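Local coordinates for aminopeptidase N family protein (Idiomarina loihiensis L2TR, PDB 4FGM) that probably acts as a zinc-dependent aminopeptidase of the M61 family, removing residues from the N-terminus of peptides, at residues T197-A202 and D262-F267. Numbering follows the deposited sequence.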
loop_
_atom_site.group_PDB
_atom_site.type_symbol
_atom_site.label_atom_id
_atom_site.label_comp_id
_atom_site.label_asym_id
_atom_site.label_seq_id
_atom_site.Cartn_x
_atom_site.Cartn_y
_atom_site.Cartn_z
ATOM N N THR A 197 -22.183 -6.271 -5.915
ATOM C CA THR A 197 -21.634 -5.083 -6.563
ATOM C C THR A 197 -22.463 -3.808 -6.441
ATOM O O THR A 197 -21.907 -2.713 -6.404
ATOM C CB THR A 197 -21.350 -5.336 -8.055
ATOM O OG1 THR A 197 -22.488 -5.952 -8.659
ATOM C CG2 THR A 197 -20.138 -6.226 -8.219
ATOM N N SER A 198 -23.781 -3.931 -6.382
ATOM C CA SER A 198 -24.609 -2.740 -6.250
ATOM C C SER A 198 -24.317 -2.079 -4.921
ATOM O O SER A 198 -24.122 -0.872 -4.846
ATOM C CB SER A 198 -26.095 -3.092 -6.325
ATOM O OG SER A 198 -26.442 -3.534 -7.624
ATOM N N ARG A 199 -24.269 -2.881 -3.867
ATOM C CA ARG A 199 -24.020 -2.350 -2.532
ATOM C C ARG A 199 -22.611 -1.778 -2.384
ATOM O O ARG A 199 -22.448 -0.667 -1.882
ATOM C CB ARG A 199 -24.276 -3.443 -1.491
ATOM C CG ARG A 199 -24.282 -2.980 -0.049
ATOM C CD ARG A 199 -22.906 -3.042 0.562
ATOM N NE ARG A 199 -22.931 -2.837 2.013
ATOM C CZ ARG A 199 -23.523 -3.650 2.887
ATOM N NH1 ARG A 199 -24.157 -4.743 2.473
ATOM N NH2 ARG A 199 -23.471 -3.376 4.184
ATOM N N ILE A 200 -21.600 -2.522 -2.827
ATOM C CA ILE A 200 -20.211 -2.064 -2.730
ATOM C C ILE A 200 -20.022 -0.796 -3.556
ATOM O O ILE A 200 -19.380 0.158 -3.140
ATOM C CB ILE A 200 -19.230 -3.158 -3.238
ATOM C CG1 ILE A 200 -19.303 -4.382 -2.322
ATOM C CG2 ILE A 200 -17.813 -2.631 -3.268
ATOM C CD1 ILE A 200 -18.561 -5.595 -2.858
ATOM N N THR A 201 -20.607 -0.801 -4.739
ATOM C CA THR A 201 -20.522 0.321 -5.647
ATOM C C THR A 201 -21.207 1.549 -5.050
ATOM O O THR A 201 -20.717 2.673 -5.183
ATOM C CB THR A 201 -21.134 -0.085 -7.003
ATOM O OG1 THR A 201 -20.079 -0.227 -7.963
ATOM C CG2 THR A 201 -22.157 0.912 -7.476
ATOM N N ALA A 202 -22.332 1.327 -4.378
ATOM C CA ALA A 202 -23.059 2.417 -3.741
ATOM C C ALA A 202 -22.187 3.030 -2.645
ATOM O O ALA A 202 -22.159 4.252 -2.482
ATOM C CB ALA A 202 -24.366 1.908 -3.152
ATOM N N ASP A 262 -15.519 -6.179 9.809
ATOM C CA ASP A 262 -14.126 -5.760 9.720
ATOM C C ASP A 262 -13.458 -6.020 8.373
ATOM O O ASP A 262 -12.646 -5.214 7.913
ATOM C CB ASP A 262 -13.315 -6.425 10.836
ATOM C CG ASP A 262 -13.746 -5.967 12.216
ATOM O OD1 ASP A 262 -14.936 -5.620 12.380
ATOM O OD2 ASP A 262 -12.904 -5.964 13.141
ATOM N N ASN A 263 -13.795 -7.137 7.738
ATOM C CA ASN A 263 -13.186 -7.473 6.458
ATOM C C ASN A 263 -13.615 -6.541 5.335
ATOM O O ASN A 263 -12.769 -6.044 4.590
ATOM C CB ASN A 263 -13.495 -8.920 6.088
ATOM C CG ASN A 263 -12.957 -9.890 7.104
ATOM O OD1 ASN A 263 -11.811 -9.775 7.542
ATOM N ND2 ASN A 263 -13.775 -10.854 7.490
ATOM N N TYR A 264 -14.919 -6.299 5.216
ATOM C CA TYR A 264 -15.418 -5.412 4.179
ATOM C C TYR A 264 -14.875 -4.009 4.432
ATOM O O TYR A 264 -14.548 -3.281 3.494
ATOM C CB TYR A 264 -16.944 -5.412 4.169
ATOM C CG TYR A 264 -17.566 -4.459 3.167
ATOM C CD1 TYR A 264 -17.027 -4.311 1.887
ATOM C CD2 TYR A 264 -18.714 -3.726 3.489
ATOM C CE1 TYR A 264 -17.615 -3.456 0.953
ATOM C CE2 TYR A 264 -19.311 -2.872 2.566
ATOM C CZ TYR A 264 -18.757 -2.739 1.299
ATOM O OH TYR A 264 -19.332 -1.897 0.375
ATOM N N GLN A 265 -14.761 -3.646 5.706
ATOM C CA GLN A 265 -14.234 -2.339 6.093
ATOM C C GLN A 265 -12.789 -2.182 5.605
ATOM O O GLN A 265 -12.389 -1.113 5.147
ATOM C CB GLN A 265 -14.310 -2.182 7.619
ATOM C CG GLN A 265 -13.469 -1.058 8.205
ATOM C CD GLN A 265 -12.274 -1.582 8.982
ATOM O OE1 GLN A 265 -11.148 -1.614 8.478
ATOM N NE2 GLN A 265 -12.519 -2.012 10.217
ATOM N N THR A 266 -12.012 -3.253 5.709
ATOM C CA THR A 266 -10.625 -3.230 5.264
ATOM C C THR A 266 -10.569 -2.948 3.759
ATOM O O THR A 266 -9.702 -2.212 3.290
ATOM C CB THR A 266 -9.932 -4.567 5.570
ATOM O OG1 THR A 266 -9.784 -4.702 6.985
ATOM C CG2 THR A 266 -8.555 -4.618 4.936
ATOM N N PHE A 267 -11.505 -3.523 3.010
ATOM C CA PHE A 267 -11.557 -3.314 1.568
ATOM C C PHE A 267 -11.914 -1.866 1.248
ATOM O O PHE A 267 -11.271 -1.228 0.407
ATOM C CB PHE A 267 -12.586 -4.244 0.919
ATOM C CG PHE A 267 -12.748 -4.022 -0.558
ATOM C CD1 PHE A 267 -11.730 -4.361 -1.442
ATOM C CD2 PHE A 267 -13.909 -3.443 -1.063
ATOM C CE1 PHE A 267 -11.867 -4.124 -2.820
ATOM C CE2 PHE A 267 -14.057 -3.202 -2.427
ATOM C CZ PHE A 267 -13.034 -3.544 -3.309
#
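Chi1 of 177° swings the rings of both Tyr264 and Phe267, one helical turn apart, away from their own backbone N and out from helix 262-277 toward Ile200. The isoleucine answers with two branches: CG1, anti to its carbonyl carbon, lies 3.8 Å from Tyr264 CE1, and CG2 meets the edge of the Phe267 ring at CE2, 3.9 Å away. Tyr264 reaches furthest, its OH arriving 3.2 Å from Ile200 CA, against the backbone of the other helix. Ile200 CG1 and the bent arm of Arg199 approach the phenol obliquely from the same side of its plane, the arginine by CE2, with NE 3.7 Å from Tyr264 CE2; guanidinium and ring planes stand 83° apart, which rules out a parallel stack. The polar ends find mates just beyond: Tyr264 OH hydrogen-bonds Asp203, also weakly paired with Arg199 NE, while the two terminal nitrogens of Arg199 bind the carbonyls of Gln257 and Tyr258, tying the arginine to the loop before helix 262-277. Without the phenol, as with an alanine at Tyr264, Asp203 would probably lose its hydroxyl partner and a gap would open beside Ile200 CG1 and the Arg199 arm. Long side chains span the distance, since the local axes pass 12.4 Å apart at -55°. Ile200 also packs on Leu187, so the first turns of helix 197-215 lie between strand 183-190 and the N-terminal part of helix 262-277, which further along carries zinc ligands His273 and His277 of an HExxH motif, completed by Glu307, the gluzincin pattern.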